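Local coordinates for protein Alpha/beta hydrolase (Enterobacter asburiae, PDB 6KMO) that probably hydrolyses carboxylic ester bonds, acting as a lipase or esterase built on the alpha/beta-hydrolase fold, at residues A[110-115]-A[235-240]; A[51-56]-A[141-146]; A[46-51]-A[228-233]; A[103-108]-A[134-139]. The protein carries 2 engineered substitutions. All blocks are in the same frame, centred on the assembly; numbering follows the deposited sequence.

Contact 1 (A[110-115]-A[235-240]); sequences WVLGDF and KWFWDN
Trp110 presses the CZ3-CH2 edge of its indole against one face of the Trp238 indole. The pair is edge-to-face, with the two six-membered rings 4.8 Å between centroids and their planes at 65°. CG of Trp110 lies anti to its own carbonyl carbon (chi1 -60°), which brings the ring up to helix 231-241, and CE3 passes 3.8 Å from the backbone O of Phe237. Tyr241 stacks on Trp110 as well. Segment 110-115 continues directly from the HGGG sequence that begins at His106, a hallmark of hormone-sensitive-lipase-like alpha/beta hydrolases, so this helix packs on the loop that follows the likely oxyanion hole. Val111 forks into the helix surface. Its CG1, anti to the backbone N, meets Trp236 CH2 at 4.1 Å, while CG2 sits 3.6 Å from Asn240 CB and also at the edge of the Phe237 ring. The Asn240 amide is held back over a face of the Trp236 indole, because its ND2 donates to Trp236 O at 2.9 Å from above the carbonyl plane. Leu112 crosses Phe237 at about a right angle, its CD1 4.0 Å from Phe237 CZ.

Contact 2 (A[51-56]-A[141-146]); sequences TPQEAR and SPEAHF
Helix 52-63 opens with a capping box, and its first turn meets the loop between strand 132-136 and helix 148-163. Thr51 is the N-cap: its OG1 accepts from Glu54 N at 3.0 Å, and Glu54 OE1 returns the bond by accepting from Thr51 N at 2.9 Å. One turn on, Arg56 reaches across with CG anti to its carbonyl carbon and the chain extended from CG to NE. It meets Glu143 tip to tip in an end-on, two-nitrogen salt bridge. NH1 donates to Glu143 OE2 at 3.0 Å, NH2 donates to Glu143 OE1 at 2.8 Å, and both oxygens use their syn lone pairs. Both bonds lie close to the guanidinium plane, though the two flat groups are twisted 30° apart. Glu143 comes into position by bending at chi2 (82°). Two further contacts fix the rotation of the guanidinium: Pro52 CB lies 3.8 Å above the centre of one face, and NE is bonded to Val111 O. The prolines add an apolar touch, Pro52 CG resting 3.8 Å from Pro142 CD, with the two side chains crossing at about a right angle. Pro142 follows a cis peptide bond, and its turn is tied by Ser141 OG donating to Ala144 O at 2.7 Å, in the carbonyl plane. A surface salt bridge thus joins the start of helix 52-63 to the surface loop that follows strand 132-136, the helix being held at its first turn by a classic capping box.

Contact 3 (A[46-51]-A[228-233]); sequences PMEQMT and FLSKNM
Ser230 OG is gripped twice: it accepts from Met233 N at 2.9 Å, and it shares a hydrogen bond with water 1 at 2.7 Å. That water also donates to Glu48 OE1 at 2.7 Å, so the serine hydroxyl is relayed to a carboxylate on the facing segment. The other carboxylate oxygen has a relay of its own, in which water 2 donates to Glu48 OE2 at 2.6 Å and accepts from Asn232 ND2 at 3.1 Å. Glu48 reaches this place in a folded shape, with CG in the crowded position between the backbone N and the carbonyl carbon (chi1 70°) and a bend at chi2 (-85°). The carboxylate therefore lies against the first turn of helix 231-241, its OE2 3.5 Å from Asn232 CB and its plane turned 67° from the Asn232 amide. A negative charge beside the N-terminal end of a helix would probably be favoured by the helix dipole. Below the polar layer two methionines cross at about a right angle, Met47 SD lying 4.0 Å from Met233 CE. Met47 is buried further by Leu112, Ala55 and Trp236, which links this contact to helix 52-63 and to the next turn of helix 231-241. Met233 also turns its sulphur back on the cap residue, where SD accepts a weak bond from Ser230 N at 3.6 Å. Together the two Ser230-Met233 bonds make a capping box at the start of helix 231-241, with sulphur as the weaker acceptor.

Contact 4 (A[103-108]-A[134-139]); sequences MFFHGG and VYVDYT
Packing is tightest beyond the strand ends, where the His106 and Tyr138 rings form an offset stack with centroids 4.2 Å apart and planes at 8°. Both side chains leave the backbone in the crowded position between N and carbonyl carbon, which folds each ring over the other. Tyr138 OH lies over one face of the imidazole and donates to His106 O at 2.7 Å, from above the carbonyl plane. His106 ND1 donates in its ring plane to Gly107 O, also at 2.7 Å, fixing the ring's rotation. At the rim Tyr135 OH approaches His106 CD2 to 3.3 Å, the same hydroxyl donating to the anti lone pair of Asp137 OD1. Strands 99-105 and 132-136 are parallel neighbours of a beta-alpha-beta unit crossing over through helix 115-129, and His106 begins the HGGG sequence that forms the oxyanion hole in related lipases, probably here too. Strand pairing is firm at Phe104 N to Val134 O (2.9 Å) but weak at Val136 N to Phe104 O (3.4 Å), where the strand pieces 103-105 and 134-136 run at 37° to each other. Water 3 wedges into this looser gap, donating to Phe104 O and Val136 O and accepting from His106 N. Water 4 spans His106 NE2 and Tyr138 O. On the opposite face of the sheet from Phe104, Met103 curls at chi2 and chi3 until its CE sits 3.6 Å from Val136 CG2.

From the N terminus, segments 46-51 and 51-56 come first and share Thr51. Contact 3 closes the longest loop, joining the first of these to the start of helix 231-241. Inside it contact 2 closes a shorter loop, tying helix 52-63 to the loop after strand 132-136, and contact 4 is nested within both, closing the beta-alpha-beta unit of the central sheet. Contact 1 crosses all three: it begins just after segment 103-108 of contact 4 and ends on helix 231-241, downstream of contact 3. Helix 231-241 thus serves contacts 1 and 3, while a probable hydrogen bond between Trp110 O and Ser141 N links contacts 1 and 2, and His106 packs on Leu112 and Gly113 between contacts 4 and 1.

Contact 1 (A[110-115]-A[235-240])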
# COMPACT_ATOMS: atom_id res chain seq x y z
N TRP A 110 14.90 -10.93 17.52
CA TRP A 110 14.81 -11.94 18.58
C TRP A 110 15.46 -11.48 19.88
O TRP A 110 14.99 -11.83 20.97
CB TRP A 110 15.32 -13.30 18.13
CG TRP A 110 14.57 -13.85 16.95
CD1 TRP A 110 13.29 -14.34 16.94
CD2 TRP A 110 15.04 -13.97 15.60
NE1 TRP A 110 12.94 -14.75 15.68
CE2 TRP A 110 14.00 -14.54 14.84
CE3 TRP A 110 16.24 -13.64 14.96
CZ2 TRP A 110 14.12 -14.80 13.49
CZ3 TRP A 110 16.37 -13.91 13.62
CH2 TRP A 110 15.32 -14.49 12.89
N VAL A 111 16.50 -10.66 19.78
CA VAL A 111 17.20 -10.14 20.96
C VAL A 111 16.43 -8.98 21.59
O VAL A 111 16.32 -8.91 22.83
CB VAL A 111 18.63 -9.72 20.56
CG1 VAL A 111 19.37 -9.17 21.77
CG2 VAL A 111 19.39 -10.86 19.94
N LEU A 112 15.90 -8.08 20.78
CA LEU A 112 15.28 -6.84 21.25
C LEU A 112 13.76 -6.95 21.24
O LEU A 112 13.17 -7.88 20.70
CB LEU A 112 15.68 -5.66 20.36
CG LEU A 112 17.09 -5.59 19.80
CD1 LEU A 112 17.20 -4.36 18.89
CD2 LEU A 112 18.11 -5.55 20.91
N GLY A 113 13.13 -5.94 21.81
CA GLY A 113 11.70 -5.80 21.72
C GLY A 113 10.94 -6.43 22.87
O GLY A 113 11.46 -7.26 23.62
N ASP A 114 9.68 -6.02 22.98
CA ASP A 114 8.78 -6.33 24.08
C ASP A 114 7.47 -5.61 23.79
O ASP A 114 7.29 -5.03 22.71
CB ASP A 114 9.38 -5.93 25.42
CG ASP A 114 9.67 -4.46 25.54
OD1 ASP A 114 9.17 -3.66 24.72
OD2 ASP A 114 10.38 -4.06 26.51
N PHE A 115 6.54 -5.65 24.73
CA PHE A 115 5.28 -4.95 24.53
C PHE A 115 5.44 -3.43 24.56
O PHE A 115 4.99 -2.76 23.61
CB PHE A 115 4.18 -5.46 25.47
CG PHE A 115 2.89 -4.68 25.34
CD1 PHE A 115 2.02 -4.91 24.28
CD2 PHE A 115 2.57 -3.68 26.25
CE1 PHE A 115 0.86 -4.17 24.15
CE2 PHE A 115 1.41 -2.94 26.11
CZ PHE A 115 0.55 -3.20 25.08
N LYS A 235 23.08 -10.16 10.85
CA LYS A 235 23.89 -11.34 11.11
C LYS A 235 23.97 -11.65 12.60
O LYS A 235 23.90 -12.82 13.01
CB LYS A 235 25.30 -11.15 10.53
CG LYS A 235 25.35 -11.19 9.02
CD LYS A 235 26.76 -10.93 8.50
CE LYS A 235 26.81 -11.06 7.00
NZ LYS A 235 28.19 -10.80 6.46
N TRP A 236 24.08 -10.60 13.42
CA TRP A 236 24.13 -10.76 14.87
C TRP A 236 22.81 -11.31 15.41
O TRP A 236 22.78 -12.18 16.28
CB TRP A 236 24.46 -9.41 15.51
CG TRP A 236 24.70 -9.42 16.98
CD1 TRP A 236 25.70 -10.05 17.65
CD2 TRP A 236 23.93 -8.73 17.97
NE1 TRP A 236 25.60 -9.81 18.99
CE2 TRP A 236 24.52 -9.00 19.22
CE3 TRP A 236 22.80 -7.91 17.92
CZ2 TRP A 236 24.03 -8.48 20.40
CZ3 TRP A 236 22.31 -7.40 19.11
CH2 TRP A 236 22.93 -7.68 20.32
N PHE A 237 21.70 -10.77 14.92
CA PHE A 237 20.39 -11.26 15.35
C PHE A 237 20.25 -12.74 15.03
O PHE A 237 19.89 -13.55 15.90
CB PHE A 237 19.29 -10.45 14.67
CG PHE A 237 19.18 -9.00 15.10
CD1 PHE A 237 19.43 -8.58 16.40
CD2 PHE A 237 18.75 -8.05 14.18
CE1 PHE A 237 19.29 -7.26 16.77
CE2 PHE A 237 18.59 -6.72 14.55
CZ PHE A 237 18.86 -6.32 15.84
N TRP A 238 20.53 -13.12 13.78
CA TRP A 238 20.47 -14.53 13.40
C TRP A 238 21.40 -15.38 14.25
O TRP A 238 21.05 -16.49 14.64
CB TRP A 238 20.77 -14.67 11.91
CG TRP A 238 19.59 -14.57 11.02
CD1 TRP A 238 19.27 -13.53 10.20
CD2 TRP A 238 18.57 -15.55 10.86
NE1 TRP A 238 18.09 -13.81 9.53
CE2 TRP A 238 17.65 -15.05 9.91
CE3 TRP A 238 18.34 -16.81 11.43
CZ2 TRP A 238 16.52 -15.76 9.52
CZ3 TRP A 238 17.21 -17.52 11.04
CH2 TRP A 238 16.31 -16.99 10.09
N ASP A 239 22.61 -14.88 14.54
CA ASP A 239 23.57 -15.67 15.30
C ASP A 239 23.09 -15.90 16.73
O ASP A 239 23.33 -16.96 17.30
CB ASP A 239 24.94 -14.99 15.33
CG ASP A 239 25.69 -15.09 14.01
OD1 ASP A 239 25.30 -15.87 13.11
OD2 ASP A 239 26.71 -14.38 13.87
N ASN A 240 22.42 -14.91 17.33
CA ASN A 240 21.87 -15.10 18.67
C ASN A 240 20.67 -16.03 18.66
O ASN A 240 20.42 -16.72 19.65
CB ASN A 240 21.47 -13.73 19.25
CG ASN A 240 22.65 -13.00 19.87
OD1 ASN A 240 23.04 -13.28 21.00
ND2 ASN A 240 23.22 -12.07 19.12

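Contact 2 (A[51-56]-A[141-146])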
# COMPACT_ATOMS: atom_id res chain seq x y z
N THR A 51 26.27 -5.79 24.51
CA THR A 51 25.62 -6.92 25.15
C THR A 51 24.14 -6.90 24.77
O THR A 51 23.61 -5.87 24.37
CB THR A 51 25.73 -6.82 26.66
OG1 THR A 51 25.00 -5.69 27.12
CG2 THR A 51 27.19 -6.68 27.10
N PRO A 52 23.46 -8.04 24.90
CA PRO A 52 22.00 -8.02 24.68
C PRO A 52 21.31 -6.96 25.50
O PRO A 52 20.42 -6.27 25.00
CB PRO A 52 21.57 -9.44 25.05
CG PRO A 52 22.75 -10.26 24.66
CD PRO A 52 23.97 -9.41 24.99
N GLN A 53 21.71 -6.79 26.76
CA GLN A 53 21.07 -5.80 27.62
C GLN A 53 21.28 -4.38 27.10
O GLN A 53 20.33 -3.60 27.01
CB GLN A 53 21.62 -5.96 29.05
CG GLN A 53 21.29 -7.31 29.71
CD GLN A 53 22.14 -8.51 29.24
OE1 GLN A 53 23.19 -8.37 28.60
NE2 GLN A 53 21.66 -9.71 29.56
N GLU A 54 22.52 -4.05 26.71
CA GLU A 54 22.78 -2.73 26.16
C GLU A 54 21.97 -2.49 24.90
O GLU A 54 21.39 -1.41 24.72
CB GLU A 54 24.28 -2.59 25.84
CG GLU A 54 25.17 -2.48 27.06
CD GLU A 54 26.64 -2.62 26.74
OE1 GLU A 54 26.98 -3.20 25.68
OE2 GLU A 54 27.47 -2.16 27.55
N ALA A 55 21.92 -3.48 24.01
CA ALA A 55 21.18 -3.33 22.76
C ALA A 55 19.69 -3.16 23.02
O ALA A 55 19.03 -2.34 22.38
CB ALA A 55 21.42 -4.56 21.88
N ARG A 56 19.15 -3.92 23.97
CA ARG A 56 17.74 -3.79 24.31
C ARG A 56 17.42 -2.37 24.75
O ARG A 56 16.37 -1.82 24.39
CB ARG A 56 17.36 -4.78 25.39
CG ARG A 56 17.31 -6.21 24.88
CD ARG A 56 17.33 -7.25 25.99
NE ARG A 56 17.42 -8.57 25.36
CZ ARG A 56 17.82 -9.69 25.94
NH1 ARG A 56 18.16 -9.73 27.22
NH2 ARG A 56 17.86 -10.80 25.22
N SER A 141 16.05 -14.12 22.55
CA SER A 141 17.36 -14.69 22.33
C SER A 141 18.43 -13.74 22.87
O SER A 141 18.24 -12.52 22.86
CB SER A 141 17.61 -14.93 20.84
OG SER A 141 16.70 -15.90 20.32
N PRO A 142 19.58 -14.26 23.35
CA PRO A 142 19.99 -15.66 23.32
C PRO A 142 19.54 -16.50 24.50
O PRO A 142 19.95 -17.66 24.60
CB PRO A 142 21.52 -15.54 23.29
CG PRO A 142 21.79 -14.33 24.11
CD PRO A 142 20.67 -13.37 23.76
N GLU A 143 18.72 -15.94 25.39
CA GLU A 143 18.21 -16.74 26.51
C GLU A 143 17.56 -18.01 25.99
O GLU A 143 17.74 -19.10 26.56
CB GLU A 143 17.21 -15.91 27.32
CG GLU A 143 17.84 -14.79 28.19
CD GLU A 143 18.18 -13.47 27.47
OE1 GLU A 143 18.14 -13.36 26.23
OE2 GLU A 143 18.51 -12.50 28.21
N ALA A 144 16.80 -17.90 24.91
CA ALA A 144 16.28 -19.03 24.17
C ALA A 144 16.78 -18.93 22.74
O ALA A 144 17.07 -17.84 22.23
CB ALA A 144 14.75 -19.05 24.17
N HIS A 145 16.86 -20.08 22.08
CA HIS A 145 17.17 -20.20 20.67
C HIS A 145 15.98 -20.77 19.94
O HIS A 145 15.00 -21.21 20.54
CB HIS A 145 18.41 -21.08 20.50
CG HIS A 145 19.63 -20.53 21.15
ND1 HIS A 145 20.24 -19.37 20.73
CD2 HIS A 145 20.34 -20.96 22.23
CE1 HIS A 145 21.28 -19.12 21.50
NE2 HIS A 145 21.37 -20.07 22.41
N PHE A 146 16.04 -20.75 18.61
CA PHE A 146 15.06 -21.46 17.80
C PHE A 146 14.93 -22.88 18.35
O PHE A 146 15.95 -23.50 18.68
CB PHE A 146 15.56 -21.48 16.35
CG PHE A 146 14.72 -22.29 15.39
CD1 PHE A 146 15.05 -23.60 15.09
CD2 PHE A 146 13.63 -21.73 14.74
CE1 PHE A 146 14.29 -24.33 14.20
CE2 PHE A 146 12.88 -22.44 13.86
CZ PHE A 146 13.20 -23.76 13.59

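Contact 3 (A[46-51]-A[228-233])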
# COMPACT_ATOMS: atom_id res chain seq x y z
N PRO A 46 28.73 0.11 17.26
CA PRO A 46 27.71 -0.65 16.54
C PRO A 46 26.98 -1.60 17.47
O PRO A 46 27.56 -2.17 18.40
CB PRO A 46 28.52 -1.41 15.49
CG PRO A 46 29.80 -0.64 15.34
CD PRO A 46 30.08 -0.09 16.70
N MET A 47 25.68 -1.78 17.20
CA MET A 47 24.84 -2.60 18.08
C MET A 47 25.40 -4.00 18.25
O MET A 47 25.33 -4.57 19.34
CB MET A 47 23.40 -2.66 17.56
CG MET A 47 22.50 -3.55 18.45
SD MET A 47 20.71 -3.56 17.99
CE MET A 47 20.25 -1.96 18.66
N GLU A 48 25.95 -4.59 17.17
CA GLU A 48 26.45 -5.96 17.25
C GLU A 48 27.64 -6.10 18.18
O GLU A 48 28.04 -7.24 18.47
CB GLU A 48 26.75 -6.52 15.86
CG GLU A 48 27.95 -5.91 15.13
CD GLU A 48 27.67 -4.63 14.35
OE1 GLU A 48 26.54 -4.10 14.43
OE2 GLU A 48 28.59 -4.16 13.65
N GLN A 49 28.22 -5.00 18.66
CA GLN A 49 29.29 -5.04 19.66
C GLN A 49 28.77 -4.85 21.08
O GLN A 49 29.56 -4.84 22.03
CB GLN A 49 30.34 -3.98 19.34
CG GLN A 49 31.08 -4.24 18.04
CD GLN A 49 32.05 -3.14 17.69
OE1 GLN A 49 32.47 -2.35 18.55
NE2 GLN A 49 32.40 -3.05 16.42
N MET A 50 27.46 -4.70 21.25
CA MET A 50 26.86 -4.49 22.56
C MET A 50 26.46 -5.81 23.19
O MET A 50 26.31 -6.84 22.52
CB MET A 50 25.60 -3.62 22.42
CG MET A 50 25.83 -2.20 21.98
SD MET A 50 24.27 -1.23 21.80
CE MET A 50 24.94 0.28 21.12
N THR A 51 26.27 -5.79 24.51
CA THR A 51 25.62 -6.92 25.15
C THR A 51 24.14 -6.90 24.77
O THR A 51 23.61 -5.87 24.37
CB THR A 51 25.73 -6.82 26.66
OG1 THR A 51 25.00 -5.69 27.12
CG2 THR A 51 27.19 -6.68 27.10
N PHE A 228 19.63 2.58 9.54
CA PHE A 228 19.33 1.97 10.84
C PHE A 228 19.66 0.48 10.81
O PHE A 228 20.76 0.08 11.21
CB PHE A 228 17.90 2.25 11.31
CG PHE A 228 17.70 2.07 12.81
CD1 PHE A 228 18.69 1.52 13.61
CD2 PHE A 228 16.51 2.45 13.41
CE1 PHE A 228 18.50 1.35 14.97
CE2 PHE A 228 16.31 2.28 14.77
CZ PHE A 228 17.30 1.73 15.55
N LEU A 229 18.75 -0.35 10.34
CA LEU A 229 19.02 -1.78 10.36
C LEU A 229 20.17 -2.06 9.40
O LEU A 229 20.06 -1.80 8.21
CB LEU A 229 17.79 -2.60 9.96
CG LEU A 229 18.04 -4.10 9.85
CD1 LEU A 229 18.39 -4.66 11.21
CD2 LEU A 229 16.83 -4.81 9.26
N SER A 230 21.26 -2.63 9.92
CA SER A 230 22.42 -2.93 9.09
C SER A 230 22.55 -4.42 8.81
O SER A 230 21.95 -5.27 9.48
CB SER A 230 23.70 -2.46 9.79
OG SER A 230 23.92 -3.31 10.91
N LYS A 231 23.35 -4.75 7.80
CA LYS A 231 23.68 -6.14 7.53
C LYS A 231 24.32 -6.80 8.74
O LYS A 231 23.96 -7.93 9.10
CB LYS A 231 24.60 -6.25 6.31
CG LYS A 231 24.98 -7.68 5.94
CD LYS A 231 25.90 -7.73 4.73
CE LYS A 231 25.17 -7.39 3.46
NZ LYS A 231 26.06 -7.60 2.27
N ASN A 232 25.26 -6.12 9.40
CA ASN A 232 25.91 -6.73 10.56
C ASN A 232 24.93 -6.94 11.71
O ASN A 232 25.06 -7.92 12.45
CB ASN A 232 27.10 -5.88 11.01
CG ASN A 232 28.30 -6.09 10.14
OD1 ASN A 232 28.38 -7.02 9.38
ND2 ASN A 232 29.26 -5.18 10.26
N MET A 233 23.96 -6.05 11.88
CA MET A 233 22.92 -6.28 12.89
C MET A 233 22.14 -7.55 12.56
O MET A 233 21.88 -8.37 13.44
CB MET A 233 21.98 -5.07 12.97
CG MET A 233 22.56 -3.88 13.75
SD MET A 233 21.71 -2.24 13.44
CE MET A 233 20.12 -2.56 14.18
O HOH W 1 25.68 -2.24 12.73
O HOH W 2 29.19 -2.44 11.75

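Contact 4 (A[103-108]-A[134-139])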
# COMPACT_ATOMS: atom_id res chain seq x y z
N MET A 103 -3.24 -12.25 16.51
CA MET A 103 -2.02 -12.40 17.29
C MET A 103 -1.03 -11.34 16.82
O MET A 103 -1.01 -10.97 15.63
CB MET A 103 -1.43 -13.79 17.09
CG MET A 103 -2.43 -14.93 17.28
SD MET A 103 -3.35 -15.01 18.91
CE MET A 103 -1.90 -15.17 20.02
N PHE A 104 -0.23 -10.83 17.75
CA PHE A 104 0.79 -9.85 17.42
C PHE A 104 2.15 -10.33 17.88
O PHE A 104 2.38 -10.53 19.08
CB PHE A 104 0.51 -8.45 17.98
CG PHE A 104 1.51 -7.45 17.45
CD1 PHE A 104 1.31 -6.83 16.24
CD2 PHE A 104 2.71 -7.25 18.12
CE1 PHE A 104 2.27 -5.99 15.71
CE2 PHE A 104 3.67 -6.43 17.60
CZ PHE A 104 3.45 -5.78 16.39
N PHE A 105 3.06 -10.51 16.91
CA PHE A 105 4.42 -11.00 17.13
C PHE A 105 5.37 -9.83 16.90
O PHE A 105 5.49 -9.33 15.78
CB PHE A 105 4.69 -12.17 16.18
CG PHE A 105 3.67 -13.27 16.27
CD1 PHE A 105 3.23 -13.74 17.50
CD2 PHE A 105 3.18 -13.85 15.13
CE1 PHE A 105 2.28 -14.75 17.57
CE2 PHE A 105 2.24 -14.87 15.20
CZ PHE A 105 1.79 -15.31 16.45
N HIS A 106 6.03 -9.39 17.97
CA HIS A 106 6.89 -8.23 17.89
C HIS A 106 8.21 -8.54 17.20
O HIS A 106 8.66 -9.69 17.14
CB HIS A 106 7.12 -7.63 19.28
CG HIS A 106 8.08 -8.39 20.16
ND1 HIS A 106 9.44 -8.25 20.04
CD2 HIS A 106 7.87 -9.22 21.21
CE1 HIS A 106 10.04 -8.97 20.96
NE2 HIS A 106 9.11 -9.58 21.68
N GLY A 107 8.84 -7.49 16.69
CA GLY A 107 10.16 -7.56 16.12
C GLY A 107 11.25 -7.14 17.08
O GLY A 107 11.03 -6.92 18.27
N GLY A 108 12.46 -7.02 16.53
CA GLY A 108 13.64 -6.78 17.34
C GLY A 108 14.76 -7.78 17.17
O GLY A 108 15.65 -7.85 18.03
N VAL A 134 -3.56 -9.63 20.32
CA VAL A 134 -3.05 -10.49 21.38
C VAL A 134 -1.54 -10.58 21.21
O VAL A 134 -1.03 -11.42 20.45
CB VAL A 134 -3.71 -11.87 21.40
CG1 VAL A 134 -3.21 -12.69 22.59
CG2 VAL A 134 -5.23 -11.73 21.40
N TYR A 135 -0.82 -9.71 21.91
CA TYR A 135 0.64 -9.73 21.94
C TYR A 135 1.11 -10.93 22.74
O TYR A 135 0.59 -11.19 23.83
CB TYR A 135 1.14 -8.41 22.58
CG TYR A 135 2.58 -8.47 23.04
CD1 TYR A 135 3.60 -7.97 22.25
CD2 TYR A 135 2.93 -9.04 24.25
CE1 TYR A 135 4.92 -8.05 22.64
CE2 TYR A 135 4.25 -9.14 24.64
CZ TYR A 135 5.24 -8.64 23.84
OH TYR A 135 6.55 -8.76 24.20
N VAL A 136 2.10 -11.66 22.23
CA VAL A 136 2.67 -12.83 22.89
C VAL A 136 4.07 -12.48 23.41
O VAL A 136 4.95 -12.09 22.64
CB VAL A 136 2.75 -14.03 21.93
CG1 VAL A 136 3.37 -15.25 22.63
CG2 VAL A 136 1.38 -14.37 21.40
N ASP A 137 4.30 -12.65 24.71
CA ASP A 137 5.60 -12.30 25.31
C ASP A 137 6.56 -13.49 25.18
O ASP A 137 6.86 -14.20 26.13
CB ASP A 137 5.42 -11.88 26.77
CG ASP A 137 6.53 -10.96 27.26
OD1 ASP A 137 7.03 -10.08 26.51
OD2 ASP A 137 6.90 -11.09 28.46
N TYR A 138 7.03 -13.71 23.97
CA TYR A 138 7.91 -14.86 23.72
C TYR A 138 9.29 -14.63 24.34
O TYR A 138 9.72 -13.50 24.58
CB TYR A 138 8.01 -15.15 22.22
CG TYR A 138 8.58 -14.06 21.31
CD1 TYR A 138 9.94 -13.88 21.20
CD2 TYR A 138 7.75 -13.26 20.54
CE1 TYR A 138 10.47 -12.94 20.33
CE2 TYR A 138 8.26 -12.32 19.67
CZ TYR A 138 9.63 -12.16 19.57
OH TYR A 138 10.18 -11.24 18.72
N THR A 139 9.99 -15.72 24.61
CA THR A 139 11.29 -15.62 25.25
C THR A 139 12.32 -15.06 24.28
O THR A 139 12.43 -15.57 23.15
CB THR A 139 11.76 -17.00 25.73
OG1 THR A 139 10.76 -17.57 26.59
CG2 THR A 139 13.07 -16.88 26.49
O HOH W 3 4.92 -10.58 20.34
O HOH W 4 10.24 -11.09 23.64